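Local coordinates for protein acetyl xylan esterase (Paenibacillus sp. R4, PDB 6AGQ) that hydrolyses acetyl esters as a cold-active esterase of the AXE1 family, probably removing acetyl groups from xylan, at residues P87-Y92 / A180-S185; H93-N98 / G184-G189; L144-P149 / R248-F253. All coordinates share one frame; numbering follows the deposited sequence.

Interaction 1: residues P87-Y92 / A180-S185; sequences PVLVKY and AVYGGS
The ring of Tyr-182 takes its neighbours along its CD2-CE2 side: the methylenes of Lys-91 lie beside it, and the CD2 methyl of Leu-89 comes in obliquely near the CB end. Lys-91 CD is 3.8 Å from Tyr-182 CE2, while Leu-89 CD2 sits 3.9 Å from Tyr-182 CD2. With CG anti to the backbone N (chi1 175°) and an extended chain beyond it, Lys-91 runs in the same direction as the tyrosine, keeping its aliphatic length along the ring while NZ reaches on to a long, weak ion pair with Glu-104. The second ring, Tyr-92, belongs to the opposite face of the sheet. Val-181 CG1 approaches it obliquely, 4.3 Å from Tyr-92 CE2, and also packs against Val-90; the Tyr-92 hydroxyl is hydrogen-bonded to the carbonyl of Cys-161.

Between these two faces the parallel strands are joined by four backbone bonds, starting with Ala-180 N to Val-88 O and Val-90 N to Ala-180 O. Tyr-182 N to Val-90 O at 2.8 Å and Tyr-92 N to Tyr-182 O at 3.0 Å complete the set. The strand directions differ by 28°, and beyond the last direct bond a water takes over, giving a hydrogen to Tyr-92 O (2.7 Å) and accepting one from Gly-184 N (2.8 Å). The strand 180-184 runs into Ser-185, hydrogen-bonded to His-303, in a GxSxG sequence consistent with the nucleophile elbow of an alpha/beta hydrolase.

Strands 114-118 and 203-207 flank the pair, one on each outer edge, so the contact lies in the interior of the central sheet. Helices 153-170 and 186-197 pack over the Val-90, Val-181 and Tyr-92 face.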
ATOM      1  N   PRO A  87     -24.676 -32.190  26.436  1.00 28.51           N
ATOM      2  CA  PRO A  87     -24.590 -31.753  25.025  1.00 28.83           C
ATOM      3  C   PRO A  87     -23.144 -31.484  24.588  1.00 26.44           C
ATOM      4  O   PRO A  87     -22.242 -31.432  25.429  1.00 26.92           O
ATOM      5  CB  PRO A  87     -25.491 -30.503  24.965  1.00 30.95           C
ATOM      6  CG  PRO A  87     -25.770 -30.106  26.388  1.00 32.33           C
ATOM      7  CD  PRO A  87     -25.381 -31.227  27.302  1.00 31.70           C
ATOM      8  N   VAL A  88     -22.893 -31.408  23.286  1.00 26.29           N
ATOM      9  CA  VAL A  88     -21.513 -31.316  22.821  1.00 25.34           C
ATOM     10  C   VAL A  88     -21.380 -30.409  21.606  1.00 25.34           C
ATOM     11  O   VAL A  88     -22.209 -30.409  20.744  1.00 26.72           O
ATOM     12  CB  VAL A  88     -20.838 -32.704  22.574  1.00 25.01           C
ATOM     13  CG1 VAL A  88     -21.441 -33.477  21.429  1.00 25.85           C
ATOM     14  CG2 VAL A  88     -19.351 -32.579  22.295  1.00 27.92           C
ATOM     15  N   LEU A  89     -20.290 -29.645  21.580  1.00 26.13           N
ATOM     16  CA  LEU A  89     -19.943 -28.778  20.486  1.00 28.78           C
ATOM     17  C   LEU A  89     -18.597 -29.209  19.866  1.00 28.24           C
ATOM     18  O   LEU A  89     -17.564 -29.419  20.553  1.00 29.60           O
ATOM     19  CB  LEU A  89     -19.908 -27.350  21.000  1.00 31.39           C
ATOM     20  CG  LEU A  89     -19.849 -26.292  19.916  1.00 36.34           C
ATOM     21  CD1 LEU A  89     -20.670 -25.099  20.340  1.00 39.14           C
ATOM     22  CD2 LEU A  89     -18.405 -25.901  19.584  1.00 37.97           C
ATOM     23  N   VAL A  90     -18.595 -29.354  18.560  1.00 25.46           N
ATOM     24  CA  VAL A  90     -17.339 -29.653  17.832  1.00 23.89           C
ATOM     25  C   VAL A  90     -16.963 -28.435  17.037  1.00 22.94           C
ATOM     26  O   VAL A  90     -17.739 -27.933  16.163  1.00 21.68           O
ATOM     27  CB  VAL A  90     -17.507 -30.932  16.948  1.00 22.98           C
ATOM     28  CG1 VAL A  90     -16.267 -31.197  16.130  1.00 21.54           C
ATOM     29  CG2 VAL A  90     -17.784 -32.158  17.826  1.00 22.52           C
ATOM     30  N   LYS A  91     -15.778 -27.944  17.343  1.00 24.30           N
ATOM     31  CA  LYS A  91     -15.209 -26.785  16.687  1.00 23.79           C
ATOM     32  C   LYS A  91     -14.125 -27.172  15.622  1.00 23.51           C
ATOM     33  O   LYS A  91     -13.195 -27.924  15.900  1.00 24.25           O
ATOM     34  CB  LYS A  91     -14.571 -25.883  17.742  1.00 24.28           C
ATOM     35  CG  LYS A  91     -13.840 -24.698  17.205  1.00 28.26           C
ATOM     36  CD  LYS A  91     -13.501 -23.669  18.273  1.00 28.70           C
ATOM     37  CE  LYS A  91     -12.798 -22.475  17.633  1.00 30.46           C
ATOM     38  NZ  LYS A  91     -12.234 -21.593  18.697  1.00 32.17           N
ATOM     39  N   TYR A  92     -14.198 -26.568  14.449  1.00 21.40           N
ATOM     40  CA  TYR A  92     -13.218 -26.787  13.363  1.00 20.18           C
ATOM     41  C   TYR A  92     -12.581 -25.457  13.054  1.00 21.71           C
ATOM     42  O   TYR A  92     -13.215 -24.413  13.183  1.00 27.48           O
ATOM     43  CB  TYR A  92     -13.932 -27.299  12.148  1.00 20.42           C
ATOM     44  CG  TYR A  92     -14.710 -28.603  12.297  1.00 22.00           C
ATOM     45  CD1 TYR A  92     -14.105 -29.743  12.692  1.00 23.16           C
ATOM     46  CD2 TYR A  92     -16.061 -28.673  11.988  1.00 23.74           C
ATOM     47  CE1 TYR A  92     -14.796 -30.932  12.803  1.00 26.56           C
ATOM     48  CE2 TYR A  92     -16.749 -29.855  12.069  1.00 27.42           C
ATOM     49  CZ  TYR A  92     -16.102 -30.992  12.496  1.00 27.89           C
ATOM     50  OH  TYR A  92     -16.793 -32.181  12.619  1.00 31.67           O
ATOM     51  N   ALA A 180     -23.616 -30.054  18.262  1.00 21.07           N
ATOM     52  CA  ALA A 180     -23.515 -28.912  17.367  1.00 23.60           C
ATOM     53  C   ALA A 180     -22.122 -28.861  16.760  1.00 24.80           C
ATOM     54  O   ALA A 180     -21.155 -29.295  17.401  1.00 26.29           O
ATOM     55  CB  ALA A 180     -23.806 -27.628  18.085  1.00 24.62           C
ATOM     56  N   VAL A 181     -22.050 -28.396  15.519  1.00 23.44           N
ATOM     57  CA  VAL A 181     -20.783 -28.254  14.744  1.00 22.30           C
ATOM     58  C   VAL A 181     -20.609 -26.778  14.409  1.00 22.88           C
ATOM     59  O   VAL A 181     -21.591 -26.114  14.036  1.00 26.81           O
ATOM     60  CB  VAL A 181     -20.707 -29.176  13.503  1.00 22.89           C
ATOM     61  CG1 VAL A 181     -20.515 -30.646  13.892  1.00 22.80           C
ATOM     62  CG2 VAL A 181     -21.938 -29.071  12.652  1.00 27.03           C
ATOM     63  N   TYR A 182     -19.399 -26.229  14.648  1.00 24.40           N
ATOM     64  CA  TYR A 182     -19.146 -24.776  14.611  1.00 24.43           C
ATOM     65  C   TYR A 182     -17.753 -24.515  14.061  1.00 24.67           C
ATOM     66  O   TYR A 182     -16.863 -25.314  14.229  1.00 29.17           O
ATOM     67  CB  TYR A 182     -19.315 -24.162  16.002  1.00 25.84           C
ATOM     68  CG  TYR A 182     -18.502 -22.940  16.264  1.00 32.09           C
ATOM     69  CD1 TYR A 182     -18.759 -21.750  15.573  1.00 41.02           C
ATOM     70  CD2 TYR A 182     -17.457 -22.951  17.171  1.00 33.66           C
ATOM     71  CE1 TYR A 182     -17.958 -20.616  15.722  1.00 44.50           C
ATOM     72  CE2 TYR A 182     -16.676 -21.820  17.373  1.00 36.96           C
ATOM     73  CZ  TYR A 182     -16.928 -20.654  16.639  1.00 45.04           C
ATOM     74  OH  TYR A 182     -16.168 -19.533  16.785  1.00 43.95           O
ATOM     75  N   GLY A 183     -17.587 -23.399  13.366  1.00 22.89           N
ATOM     76  CA  GLY A 183     -16.300 -22.970  12.859  1.00 23.49           C
ATOM     77  C   GLY A 183     -16.384 -21.771  11.974  1.00 22.46           C
ATOM     78  O   GLY A 183     -17.412 -21.550  11.289  1.00 25.62           O
ATOM     79  N   GLY A 184     -15.316 -20.997  11.993  1.00 23.25           N
ATOM     80  CA  GLY A 184     -15.175 -19.880  11.094  1.00 25.16           C
ATOM     81  C   GLY A 184     -14.312 -20.165   9.866  1.00 26.47           C
ATOM     82  O   GLY A 184     -13.245 -20.788   9.949  1.00 26.68           O
ATOM     83  N   SER A 185     -14.780 -19.670   8.731  1.00 25.12           N
ATOM     84  CA  SER A 185     -14.081 -19.757   7.480  1.00 26.17           C
ATOM     85  C   SER A 185     -13.850 -21.182   6.946  1.00 23.72           C
ATOM     86  O   SER A 185     -14.815 -21.854   6.686  1.00 24.51           O
ATOM     87  CB  SER A 185     -12.831 -18.932   7.500  1.00 27.40           C
ATOM     88  OG  SER A 185     -12.436 -18.843   6.118  1.00 34.88           O
TER
HETATM   89  O   HOH W   1     -13.107 -21.743  13.500  1.00 29.32           O

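Interaction 2: residues H93-N98 / G184-G189; sequences HGYSGN and GSQGGG
His-93 and Gly-94 run past the first turn of helix 186-197 at close range, with His-93 CA only 4.4 Å from Gly-187 CA; at Gly-187 a CB would run into Gly-184 N, so a glycine suits this tight turn. Gln-186 makes the polar link. Its CG is anti to the backbone N (chi1 178°), and the extended chain carries the amide across to the loop, where NE2 donates to His-93 O at 3.1 Å. The N-H...O angle is nearly straight (171°) and the acceptor lies in the amide plane, but the amide nitrogen sits above the carbonyl plane of His-93. On the other side of the amide, OE1 comes 3.6 Å from Tyr-95 CD1, approaching the ring obliquely, and takes hydrogen bonds from outside: Tyr-154 OH and Gln-123 NE2 are its partners.

This is the meeting of the loop after strand 86-92 with the probable nucleophile elbow, the sharp turn in which Ser-185 has strained backbone angles. In alpha/beta hydrolases the oxyanion hole is built from two backbone N-H groups at this junction; Tyr-95 N and Gln-186 N, 4.6 Å apart, are placed consistently with that role.

The loop is braced from within. His-93 ND1 donates to Gly-94 O at 2.7 Å, and the same oxygen receives Gly-97 N, closing a type II turn. Asn-98 N lies over the centre of the imidazole, 3.3 Å above its plane, and His-93 NE2 is hydrogen-bonded to Val-120 N. Arg-235 of a second subunit packs on Ser-96 and Asn-98.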
ATOM      1  N   HIS A  93     -11.335 -25.432  12.637  1.00 22.79           N
ATOM      2  CA  HIS A  93     -10.575 -24.207  12.687  1.00 24.06           C
ATOM      3  C   HIS A  93     -10.311 -23.693  11.277  1.00 22.92           C
ATOM      4  O   HIS A  93     -10.510 -24.385  10.301  1.00 21.80           O
ATOM      5  CB  HIS A  93      -9.274 -24.376  13.475  1.00 22.16           C
ATOM      6  CG  HIS A  93      -8.281 -25.256  12.790  1.00 22.00           C
ATOM      7  ND1 HIS A  93      -7.579 -24.856  11.652  1.00 19.77           N
ATOM      8  CD2 HIS A  93      -7.819 -26.486  13.118  1.00 19.62           C
ATOM      9  CE1 HIS A  93      -6.757 -25.834  11.303  1.00 21.11           C
ATOM     10  NE2 HIS A  93      -6.893 -26.835  12.167  1.00 22.32           N
ATOM     11  N   GLY A  94      -9.864 -22.455  11.236  1.00 22.12           N
ATOM     12  CA  GLY A  94      -9.566 -21.724  10.006  1.00 22.25           C
ATOM     13  C   GLY A  94      -8.323 -22.128   9.264  1.00 22.36           C
ATOM     14  O   GLY A  94      -7.500 -22.902   9.728  1.00 23.43           O
ATOM     15  N   TYR A  95      -8.195 -21.612   8.061  1.00 22.98           N
ATOM     16  CA  TYR A  95      -7.151 -22.096   7.160  1.00 21.96           C
ATOM     17  C   TYR A  95      -5.801 -21.803   7.706  1.00 20.84           C
ATOM     18  O   TYR A  95      -5.468 -20.652   7.933  1.00 21.21           O
ATOM     19  CB  TYR A  95      -7.290 -21.406   5.802  1.00 24.22           C
ATOM     20  CG  TYR A  95      -6.428 -22.013   4.704  1.00 22.26           C
ATOM     21  CD1 TYR A  95      -6.805 -23.193   4.098  1.00 23.24           C
ATOM     22  CD2 TYR A  95      -5.274 -21.408   4.293  1.00 21.30           C
ATOM     23  CE1 TYR A  95      -6.082 -23.728   3.050  1.00 22.72           C
ATOM     24  CE2 TYR A  95      -4.513 -21.947   3.259  1.00 22.23           C
ATOM     25  CZ  TYR A  95      -4.945 -23.101   2.623  1.00 22.99           C
ATOM     26  OH  TYR A  95      -4.222 -23.704   1.614  1.00 20.99           O
ATOM     27  N   SER A  96      -4.981 -22.840   7.855  1.00 23.02           N
ATOM     28  CA  SER A  96      -3.569 -22.737   8.390  1.00 24.39           C
ATOM     29  C   SER A  96      -3.483 -22.842   9.893  1.00 25.12           C
ATOM     30  O   SER A  96      -2.381 -22.919  10.425  1.00 23.84           O
ATOM     31  CB  SER A  96      -2.818 -21.501   7.912  1.00 25.81           C
ATOM     32  OG  SER A  96      -3.181 -20.334   8.640  1.00 25.87           O
ATOM     33  N   GLY A  97      -4.636 -22.895  10.581  1.00 23.44           N
ATOM     34  CA  GLY A  97      -4.641 -22.795  12.040  1.00 22.60           C
ATOM     35  C   GLY A  97      -4.448 -24.129  12.708  1.00 22.25           C
ATOM     36  O   GLY A  97      -3.727 -24.985  12.229  1.00 20.36           O
ATOM     37  N   ASN A  98      -5.100 -24.310  13.849  1.00 22.96           N
ATOM     38  CA  ASN A  98      -4.922 -25.519  14.634  1.00 21.91           C
ATOM     39  C   ASN A  98      -6.003 -25.550  15.728  1.00 20.29           C
ATOM     40  O   ASN A  98      -6.850 -24.688  15.758  1.00 19.38           O
ATOM     41  CB  ASN A  98      -3.541 -25.517  15.234  1.00 21.71           C
ATOM     42  CG  ASN A  98      -3.274 -24.283  16.028  1.00 22.73           C
ATOM     43  OD1 ASN A  98      -4.067 -23.901  16.916  1.00 19.76           O
ATOM     44  ND2 ASN A  98      -2.130 -23.663  15.763  1.00 21.69           N
ATOM     45  N   GLY A 184     -15.316 -20.997  11.993  1.00 23.25           N
ATOM     46  CA  GLY A 184     -15.175 -19.880  11.094  1.00 25.16           C
ATOM     47  C   GLY A 184     -14.312 -20.165   9.866  1.00 26.47           C
ATOM     48  O   GLY A 184     -13.245 -20.788   9.949  1.00 26.68           O
ATOM     49  N   SER A 185     -14.780 -19.670   8.731  1.00 25.12           N
ATOM     50  CA  SER A 185     -14.081 -19.757   7.480  1.00 26.17           C
ATOM     51  C   SER A 185     -13.850 -21.182   6.946  1.00 23.72           C
ATOM     52  O   SER A 185     -14.815 -21.854   6.686  1.00 24.51           O
ATOM     53  CB  SER A 185     -12.831 -18.932   7.500  1.00 27.40           C
ATOM     54  OG  SER A 185     -12.436 -18.843   6.118  1.00 34.88           O
ATOM     55  N   GLN A 186     -12.628 -21.665   6.745  1.00 23.70           N
ATOM     56  CA  GLN A 186     -12.491 -23.096   6.575  1.00 25.94           C
ATOM     57  C   GLN A 186     -13.350 -23.866   7.625  1.00 25.47           C
ATOM     58  O   GLN A 186     -13.952 -24.854   7.289  1.00 23.80           O
ATOM     59  CB  GLN A 186     -11.062 -23.532   6.735  1.00 26.25           C
ATOM     60  CG  GLN A 186     -10.824 -25.032   6.611  1.00 24.54           C
ATOM     61  CD  GLN A 186      -9.335 -25.368   6.732  1.00 26.87           C
ATOM     62  OE1 GLN A 186      -8.716 -25.795   5.772  1.00 27.21           O
ATOM     63  NE2 GLN A 186      -8.752 -25.134   7.918  1.00 24.77           N
ATOM     64  N   GLY A 187     -13.316 -23.429   8.873  1.00 23.15           N
ATOM     65  CA  GLY A 187     -14.059 -24.076   9.971  1.00 23.16           C
ATOM     66  C   GLY A 187     -15.525 -24.233   9.627  1.00 21.53           C
ATOM     67  O   GLY A 187     -16.105 -25.233   9.959  1.00 24.00           O
ATOM     68  N   GLY A 188     -16.101 -23.196   8.994  1.00 21.63           N
ATOM     69  CA  GLY A 188     -17.497 -23.088   8.641  1.00 21.38           C
ATOM     70  C   GLY A 188     -17.818 -23.992   7.510  1.00 21.61           C
ATOM     71  O   GLY A 188     -18.826 -24.677   7.543  1.00 23.04           O
ATOM     72  N   GLY A 189     -16.928 -24.034   6.508  1.00 22.53           N
ATOM     73  CA  GLY A 189     -16.993 -25.070   5.461  1.00 20.01           C
ATOM     74  C   GLY A 189     -16.952 -26.488   5.986  1.00 21.65           C
ATOM     75  O   GLY A 189     -17.751 -27.357   5.532  1.00 21.67           O
TER

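Interaction 3: residues L144-P149 / R248-F253; sequences LGILDP and RTLSYF
Pro-149 sets its ring against residues 249-253. CB touches both aromatic side chains, 3.8 Å from Tyr-252 CD2 and 4.0 Å from Phe-253 CE2. CG, the next atom round, shares the tyrosine with CB and comes 3.8 Å from Tyr-252 CE2, approaching that ring obliquely. CD, the last carbon, turns to the helix and stands 3.8 Å from Thr-249 OG1. The carbonyl of the same proline then meets the edge of the phenylalanine ring, with Pro-149 O 3.7 Å from Phe-253 CZ and near the ring plane. Phe-253 has CG anti to its carbonyl carbon (chi1 -49°), which turns its CE2-CZ edge to the proline.

The preceding type I turn, Gly-145 to Asp-148, presents a carbonyl to the helix. Thr-249 OG1 donates to Ile-146 O at 2.6 Å; since that oxygen is also unusually near CB and CG2, the details of the threonine's placement are doubtful. OG1 has a second partner in Gln-245. In addition, Ile-146 CD1 touches Leu-250 CD1 at 4.1 Å.

The site lies about 17 Å from the centre of the chain, where the loop leading to helix 153-170 meets the helices inserted between strands 203-207 and 265-271. Phe-27 of helix 24-36 also packs on Pro-149 and Phe-253, while Tyr-252 OH reaches Asp-23. The chemistry is therefore mostly apolar packing, a proline against two aromatic side chains and isoleucine against leucine; the one direct polar link, hydroxyl to carbonyl, has doubtful close geometry, so little should be rested on it.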
ATOM      1  N   LEU A 144      -3.627 -29.718  -3.653  1.00 24.40           N
ATOM      2  CA  LEU A 144      -3.090 -31.086  -3.536  1.00 24.18           C
ATOM      3  C   LEU A 144      -4.129 -32.095  -3.987  1.00 21.98           C
ATOM      4  O   LEU A 144      -5.235 -32.128  -3.439  1.00 19.34           O
ATOM      5  CB  LEU A 144      -2.639 -31.378  -2.151  1.00 23.68           C
ATOM      6  CG  LEU A 144      -1.502 -30.492  -1.688  1.00 27.06           C
ATOM      7  CD1 LEU A 144      -1.347 -30.721  -0.213  1.00 27.23           C
ATOM      8  CD2 LEU A 144      -0.213 -30.837  -2.437  1.00 29.29           C
ATOM      9  N   GLY A 145      -3.778 -32.832  -5.050  1.00 18.72           N
ATOM     10  CA  GLY A 145      -4.672 -33.854  -5.628  1.00 20.40           C
ATOM     11  C   GLY A 145      -5.881 -33.285  -6.346  1.00 20.63           C
ATOM     12  O   GLY A 145      -6.909 -33.962  -6.479  1.00 22.69           O
ATOM     13  N   ILE A 146      -5.759 -32.062  -6.843  1.00 22.86           N
ATOM     14  CA  ILE A 146      -6.900 -31.336  -7.418  1.00 25.31           C
ATOM     15  C   ILE A 146      -7.489 -31.917  -8.693  1.00 27.16           C
ATOM     16  O   ILE A 146      -8.675 -31.667  -8.997  1.00 27.42           O
ATOM     17  CB  ILE A 146      -6.631 -29.848  -7.589  1.00 26.77           C
ATOM     18  CG1 ILE A 146      -7.973 -29.074  -7.650  1.00 28.92           C
ATOM     19  CG2 ILE A 146      -5.715 -29.566  -8.771  1.00 29.57           C
ATOM     20  CD1 ILE A 146      -7.782 -27.603  -7.383  1.00 31.41           C
ATOM     21  N   LEU A 147      -6.708 -32.727  -9.414  1.00 29.60           N
ATOM     22  CA  LEU A 147      -7.218 -33.412 -10.609  1.00 32.76           C
ATOM     23  C   LEU A 147      -8.068 -34.671 -10.449  1.00 33.86           C
ATOM     24  O   LEU A 147      -8.658 -35.120 -11.432  1.00 33.15           O
ATOM     25  CB  LEU A 147      -6.078 -33.651 -11.588  1.00 35.49           C
ATOM     26  CG  LEU A 147      -5.468 -32.314 -12.056  1.00 38.17           C
ATOM     27  CD1 LEU A 147      -4.280 -32.607 -12.986  1.00 41.52           C
ATOM     28  CD2 LEU A 147      -6.490 -31.390 -12.740  1.00 36.76           C
ATOM     29  N   ASP A 148      -8.200 -35.202  -9.238  1.00 35.17           N
ATOM     30  CA  ASP A 148      -9.035 -36.368  -8.992  1.00 38.29           C
ATOM     31  C   ASP A 148      -9.640 -36.298  -7.578  1.00 35.36           C
ATOM     32  O   ASP A 148      -8.887 -36.283  -6.633  1.00 31.77           O
ATOM     33  CB  ASP A 148      -8.163 -37.625  -9.155  1.00 46.45           C
ATOM     34  CG  ASP A 148      -8.934 -38.964  -8.915  1.00 55.12           C
ATOM     35  OD1 ASP A 148     -10.203 -39.005  -8.822  1.00 59.32           O
ATOM     36  OD2 ASP A 148      -8.236 -40.007  -8.816  1.00 64.55           O
ATOM     37  N   PRO A 149     -10.992 -36.324  -7.435  1.00 33.52           N
ATOM     38  CA  PRO A 149     -11.544 -36.216  -6.085  1.00 36.38           C
ATOM     39  C   PRO A 149     -11.135 -37.366  -5.132  1.00 35.35           C
ATOM     40  O   PRO A 149     -11.112 -37.152  -3.941  1.00 33.21           O
ATOM     41  CB  PRO A 149     -13.070 -36.202  -6.293  1.00 34.80           C
ATOM     42  CG  PRO A 149     -13.286 -36.710  -7.666  1.00 37.91           C
ATOM     43  CD  PRO A 149     -12.052 -36.399  -8.458  1.00 36.02           C
ATOM     44  N   ARG A 248     -14.974 -29.957 -11.465  1.00 26.33           N
ATOM     45  CA  ARG A 248     -15.676 -31.205 -11.118  1.00 27.63           C
ATOM     46  C   ARG A 248     -15.039 -31.879  -9.874  1.00 26.61           C
ATOM     47  O   ARG A 248     -15.754 -32.356  -9.033  1.00 27.42           O
ATOM     48  CB  ARG A 248     -15.758 -32.162 -12.308  1.00 31.63           C
ATOM     49  CG  ARG A 248     -16.149 -33.586 -11.917  1.00 34.01           C
ATOM     50  CD  ARG A 248     -16.462 -34.428 -13.131  1.00 40.41           C
ATOM     51  NE  ARG A 248     -15.246 -34.679 -13.915  1.00 45.18           N
ATOM     52  CZ  ARG A 248     -14.938 -34.121 -15.093  1.00 46.88           C
ATOM     53  NH1 ARG A 248     -13.791 -34.454 -15.692  1.00 44.58           N
ATOM     54  NH2 ARG A 248     -15.749 -33.243 -15.690  1.00 51.36           N
ATOM     55  N   THR A 249     -13.710 -31.875  -9.737  1.00 25.85           N
ATOM     56  CA  THR A 249     -13.050 -32.318  -8.465  1.00 26.03           C
ATOM     57  C   THR A 249     -13.631 -31.562  -7.282  1.00 26.61           C
ATOM     58  O   THR A 249     -14.040 -32.182  -6.312  1.00 27.30           O
ATOM     59  CB  THR A 249     -11.519 -32.104  -8.474  1.00 27.91           C
ATOM     60  OG1 THR A 249     -10.955 -32.920  -9.472  1.00 25.48           O
ATOM     61  CG2 THR A 249     -10.825 -32.447  -7.124  1.00 26.60           C
ATOM     62  N   LEU A 250     -13.703 -30.243  -7.390  1.00 26.25           N
ATOM     63  CA  LEU A 250     -14.089 -29.386  -6.266  1.00 24.10           C
ATOM     64  C   LEU A 250     -15.580 -29.464  -5.906  1.00 27.10           C
ATOM     65  O   LEU A 250     -15.969 -29.214  -4.718  1.00 22.71           O
ATOM     66  CB  LEU A 250     -13.647 -27.940  -6.543  1.00 24.08           C
ATOM     67  CG  LEU A 250     -12.100 -27.706  -6.632  1.00 25.78           C
ATOM     68  CD1 LEU A 250     -11.719 -26.312  -7.160  1.00 25.69           C
ATOM     69  CD2 LEU A 250     -11.439 -27.900  -5.295  1.00 27.06           C
ATOM     70  N   SER A 251     -16.423 -29.843  -6.898  1.00 24.95           N
ATOM     71  CA  SER A 251     -17.867 -29.950  -6.654  1.00 23.82           C
ATOM     72  C   SER A 251     -18.266 -30.984  -5.550  1.00 23.63           C
ATOM     73  O   SER A 251     -19.206 -30.777  -4.793  1.00 26.40           O
ATOM     74  CB  SER A 251     -18.587 -30.269  -8.006  1.00 23.74           C
ATOM     75  OG  SER A 251     -18.244 -31.623  -8.436  1.00 23.62           O
ATOM     76  N   TYR A 252     -17.526 -32.077  -5.458  1.00 26.03           N
ATOM     77  CA  TYR A 252     -17.686 -33.079  -4.378  1.00 28.22           C
ATOM     78  C   TYR A 252     -17.477 -32.532  -2.977  1.00 26.50           C
ATOM     79  O   TYR A 252     -17.977 -33.123  -2.020  1.00 26.70           O
ATOM     80  CB  TYR A 252     -16.745 -34.267  -4.594  1.00 30.02           C
ATOM     81  CG  TYR A 252     -17.108 -35.081  -5.819  1.00 30.74           C
ATOM     82  CD1 TYR A 252     -18.068 -36.102  -5.747  1.00 32.41           C
ATOM     83  CD2 TYR A 252     -16.512 -34.826  -7.050  1.00 30.10           C
ATOM     84  CE1 TYR A 252     -18.405 -36.843  -6.878  1.00 32.58           C
ATOM     85  CE2 TYR A 252     -16.840 -35.568  -8.176  1.00 29.27           C
ATOM     86  CZ  TYR A 252     -17.779 -36.564  -8.091  1.00 30.38           C
ATOM     87  OH  TYR A 252     -18.123 -37.272  -9.236  1.00 31.51           O
ATOM     88  N   PHE A 253     -16.781 -31.400  -2.871  1.00 23.78           N
ATOM     89  CA  PHE A 253     -16.415 -30.809  -1.593  1.00 23.56           C
ATOM     90  C   PHE A 253     -17.078 -29.454  -1.360  1.00 24.67           C
ATOM     91  O   PHE A 253     -16.811 -28.769  -0.340  1.00 27.22           O
ATOM     92  CB  PHE A 253     -14.890 -30.695  -1.521  1.00 21.66           C
ATOM     93  CG  PHE A 253     -14.229 -31.916  -1.876  1.00 20.92           C
ATOM     94  CD1 PHE A 253     -14.069 -32.919  -0.930  1.00 23.50           C
ATOM     95  CD2 PHE A 253     -13.798 -32.135  -3.175  1.00 21.77           C
ATOM     96  CE1 PHE A 253     -13.530 -34.135  -1.291  1.00 22.50           C
ATOM     97  CE2 PHE A 253     -13.284 -33.346  -3.546  1.00 22.02           C
ATOM     98  CZ  PHE A 253     -13.100 -34.321  -2.590  1.00 24.27           C
TER

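In the fold
From the N terminus, strand 86-92 and the loop after it supply 87-92 and 93-98 in succession; both wait some 85 residues for their partners. Interaction 1 closes its loop at 180-185, and interaction 2 at 184-189, sharing Gly-184 and Ser-185. The two also touch where Tyr-92 CB meets Gly-187 O, joining the strand pair to the start of helix 186-197. Between these ends the chain passes through 144-149, whose partner, 248-253, comes later still; interaction 3 therefore crosses both others. It does not touch them, its nearest atoms being about 6 Å from interaction 2, and it ties the loop before helix 153-170 to helix 243-251.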